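Local coordinates for protein SsfS6 (PDB 4FZR) that belongs to the GT-B clan and is built from two domains related to the erythromycin biosynthesis protein CIII-like family, at residues A38-H44 and V392-E396. Numbering follows the deposited sequence.
Sequences ALRAAGH and VRLIE
V392, a valine near the end of the C-terminal helix 388-395, buries the most surface in this contact. Its CA lies 6.2 Å from that of L39, the closest pair of CA atoms across the two segments, and its CA-to-CB bond points at the last turn of helix 33-41. With chi1 at 171° (t), its two methyls fit among A38, L39 and A42: V392 CG2 is 3.6 Å from both A38 CB and L39 CD2, and V392 CG1 is 3.8 Å from A42 CB. The CA-to-CB bond of L39 points sideways to segment 392-396, but the m,t rotamer also brings L39 CD2 within 4.3 Å of I395 CD1. Beyond them, L39 rests on I18 and I395 on L126, both of the N-terminal sheet. Helix 33-41 closes in a Schellman motif: H44 N hydrogen-bonds to L39 O (3.1 Å) and G43 N to R40 O (3.0 Å), with G43 (phi/psi 87/-1) as C-prime residue. The chain thus turns so that H44 (chi1 -51°, m) directs its ring edge across the gap, where H44 NE2 donates a 3.0 Å hydrogen bond to OE1 of E396 (chi1 58°, p; chi2 -163°, t), the first residue past helix 388-395. Though the segments are 348 residues apart, their helices pack beside the parallel N-terminal sheet, the C-terminal helix having returned to that domain, as is typical of the two-domain GT-B fold.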
ATOM      1  N   ALA A  38       1.866  -7.730   1.816  1.00 11.67           N
ATOM      2  CA  ALA A  38       2.934  -8.693   2.053  1.00 10.50           C
ATOM      3  C   ALA A  38       2.900  -9.755   0.960  1.00 13.37           C
ATOM      4  O   ALA A  38       3.941 -10.197   0.471  1.00 11.44           O
ATOM      5  CB  ALA A  38       2.782  -9.337   3.427  1.00  9.77           C
ATOM      6  N   LEU A  39       1.692 -10.157   0.582  1.00 10.49           N
ATOM      7  CA  LEU A  39       1.505 -11.101  -0.512  1.00 12.35           C
ATOM      8  C   LEU A  39       1.982 -10.492  -1.823  1.00 17.29           C
ATOM      9  O   LEU A  39       2.732 -11.114  -2.577  1.00 16.35           O
ATOM     10  CB  LEU A  39       0.031 -11.496  -0.627  1.00  8.11           C
ATOM     11  CG  LEU A  39      -0.536 -12.298   0.548  1.00 14.83           C
ATOM     12  CD1 LEU A  39      -2.051 -12.454   0.429  1.00 11.51           C
ATOM     13  CD2 LEU A  39       0.144 -13.659   0.648  1.00 12.64           C
ATOM     14  N   ARG A  40       1.545  -9.269  -2.089  1.00 14.13           N
ATOM     15  CA  ARG A  40       1.903  -8.584  -3.320  1.00 14.02           C
ATOM     16  C   ARG A  40       3.412  -8.367  -3.392  1.00 12.65           C
ATOM     17  O   ARG A  40       4.013  -8.463  -4.459  1.00 11.72           O
ATOM     18  CB  ARG A  40       1.165  -7.251  -3.399  1.00 16.82           C
ATOM     19  CG  ARG A  40       0.992  -6.717  -4.805  1.00 26.33           C
ATOM     20  CD  ARG A  40      -0.037  -5.601  -4.823  1.00 32.76           C
ATOM     21  NE  ARG A  40      -0.124  -4.947  -6.127  1.00 35.68           N
ATOM     22  CZ  ARG A  40      -0.697  -3.764  -6.335  1.00 39.27           C
ATOM     23  NH1 ARG A  40      -1.230  -3.087  -5.326  1.00 24.61           N
ATOM     24  NH2 ARG A  40      -0.730  -3.251  -7.557  1.00 47.27           N
ATOM     25  N   ALA A  41       4.026  -8.082  -2.248  1.00 11.88           N
ATOM     26  CA  ALA A  41       5.468  -7.882  -2.192  1.00  7.37           C
ATOM     27  C   ALA A  41       6.206  -9.178  -2.512  1.00 18.08           C
ATOM     28  O   ALA A  41       7.343  -9.156  -2.989  1.00 16.40           O
ATOM     29  CB  ALA A  41       5.875  -7.377  -0.829  1.00 16.19           C
ATOM     30  N   ALA A  42       5.555 -10.305  -2.242  1.00 15.23           N
ATOM     31  CA  ALA A  42       6.135 -11.613  -2.522  1.00 14.33           C
ATOM     32  C   ALA A  42       5.758 -12.102  -3.918  1.00 16.20           C
ATOM     33  O   ALA A  42       5.815 -13.297  -4.201  1.00 16.44           O
ATOM     34  CB  ALA A  42       5.689 -12.620  -1.475  1.00 15.77           C
ATOM     35  N   GLY A  43       5.355 -11.174  -4.782  1.00 15.59           N
ATOM     36  CA  GLY A  43       5.156 -11.480  -6.185  1.00 11.73           C
ATOM     37  C   GLY A  43       3.780 -12.013  -6.535  1.00 17.09           C
ATOM     38  O   GLY A  43       3.495 -12.274  -7.704  1.00 23.57           O
ATOM     39  N   HIS A  44       2.919 -12.171  -5.534  1.00 17.76           N
ATOM     40  CA  HIS A  44       1.594 -12.740  -5.766  1.00 17.26           C
ATOM     41  C   HIS A  44       0.611 -11.689  -6.281  1.00 12.18           C
ATOM     42  O   HIS A  44       0.864 -10.489  -6.190  1.00 12.21           O
ATOM     43  CB  HIS A  44       1.075 -13.401  -4.488  1.00 18.85           C
ATOM     44  CG  HIS A  44       2.049 -14.364  -3.883  1.00 17.68           C
ATOM     45  ND1 HIS A  44       2.472 -15.502  -4.533  1.00 22.20           N
ATOM     46  CD2 HIS A  44       2.702 -14.344  -2.696  1.00 18.95           C
ATOM     47  CE1 HIS A  44       3.335 -16.149  -3.769  1.00 23.23           C
ATOM     48  NE2 HIS A  44       3.491 -15.469  -2.649  1.00 20.04           N
ATOM     49  N   VAL A 392       3.536 -15.045   5.030  1.00 18.98           N
ATOM     50  CA  VAL A 392       3.395 -15.313   3.606  1.00 22.11           C
ATOM     51  C   VAL A 392       4.213 -16.543   3.222  1.00 23.72           C
ATOM     52  O   VAL A 392       3.766 -17.374   2.431  1.00 25.16           O
ATOM     53  CB  VAL A 392       3.819 -14.103   2.743  1.00 19.14           C
ATOM     54  CG1 VAL A 392       3.874 -14.493   1.273  1.00 16.89           C
ATOM     55  CG2 VAL A 392       2.858 -12.937   2.945  1.00 12.50           C
ATOM     56  N   ARG A 393       5.407 -16.668   3.795  1.00 26.63           N
ATOM     57  CA  ARG A 393       6.250 -17.831   3.539  1.00 30.83           C
ATOM     58  C   ARG A 393       5.553 -19.101   4.012  1.00 29.03           C
ATOM     59  O   ARG A 393       5.591 -20.130   3.340  1.00 31.64           O
ATOM     60  CB  ARG A 393       7.606 -17.675   4.223  1.00 24.85           C
ATOM     61  CG  ARG A 393       8.452 -16.585   3.604  1.00 25.08           C
ATOM     62  CD  ARG A 393       9.758 -16.393   4.334  1.00 34.42           C
ATOM     63  NE  ARG A 393      10.032 -14.968   4.547  1.00 46.98           N
ATOM     64  CZ  ARG A 393      10.173 -14.394   5.741  1.00 42.47           C
ATOM     65  NH1 ARG A 393      10.061 -15.090   6.868  1.00 46.60           N
ATOM     66  NH2 ARG A 393      10.419 -13.095   5.816  1.00 33.91           N
ATOM     67  N   LEU A 394       4.908 -19.021   5.169  1.00 23.05           N
ATOM     68  CA  LEU A 394       4.104 -20.130   5.665  1.00 30.07           C
ATOM     69  C   LEU A 394       3.024 -20.486   4.648  1.00 32.52           C
ATOM     70  O   LEU A 394       2.892 -21.643   4.248  1.00 40.51           O
ATOM     71  CB  LEU A 394       3.460 -19.775   7.009  1.00 25.09           C
ATOM     72  CG  LEU A 394       4.223 -20.178   8.273  1.00 36.86           C
ATOM     73  CD1 LEU A 394       5.653 -19.661   8.251  1.00 40.32           C
ATOM     74  CD2 LEU A 394       3.492 -19.670   9.505  1.00 35.74           C
ATOM     75  N   ILE A 395       2.266 -19.479   4.225  1.00 33.77           N
ATOM     76  CA  ILE A 395       1.148 -19.681   3.311  1.00 32.80           C
ATOM     77  C   ILE A 395       1.579 -20.402   2.040  1.00 30.90           C
ATOM     78  O   ILE A 395       0.895 -21.309   1.568  1.00 34.28           O
ATOM     79  CB  ILE A 395       0.501 -18.338   2.918  1.00 37.85           C
ATOM     80  CG1 ILE A 395      -0.295 -17.769   4.094  1.00 24.51           C
ATOM     81  CG2 ILE A 395      -0.408 -18.511   1.700  1.00 25.50           C
ATOM     82  CD1 ILE A 395      -0.804 -16.362   3.860  1.00 23.41           C
ATOM     83  N   GLU A 396       2.721 -19.998   1.494  1.00 30.94           N
ATOM     84  CA  GLU A 396       3.177 -20.527   0.211  1.00 35.15           C
ATOM     85  C   GLU A 396       3.826 -21.912   0.321  1.00 45.48           C
ATOM     86  O   GLU A 396       4.382 -22.419  -0.655  1.00 59.90           O
ATOM     87  CB  GLU A 396       4.117 -19.531  -0.488  1.00 35.50           C
ATOM     88  CG  GLU A 396       5.358 -19.131   0.301  1.00 39.95           C
ATOM     89  CD  GLU A 396       6.019 -17.867  -0.239  1.00 45.45           C
ATOM     90  OE1 GLU A 396       5.428 -17.212  -1.127  1.00 29.86           O
ATOM     91  OE2 GLU A 396       7.129 -17.527   0.227  1.00 49.82           O
TER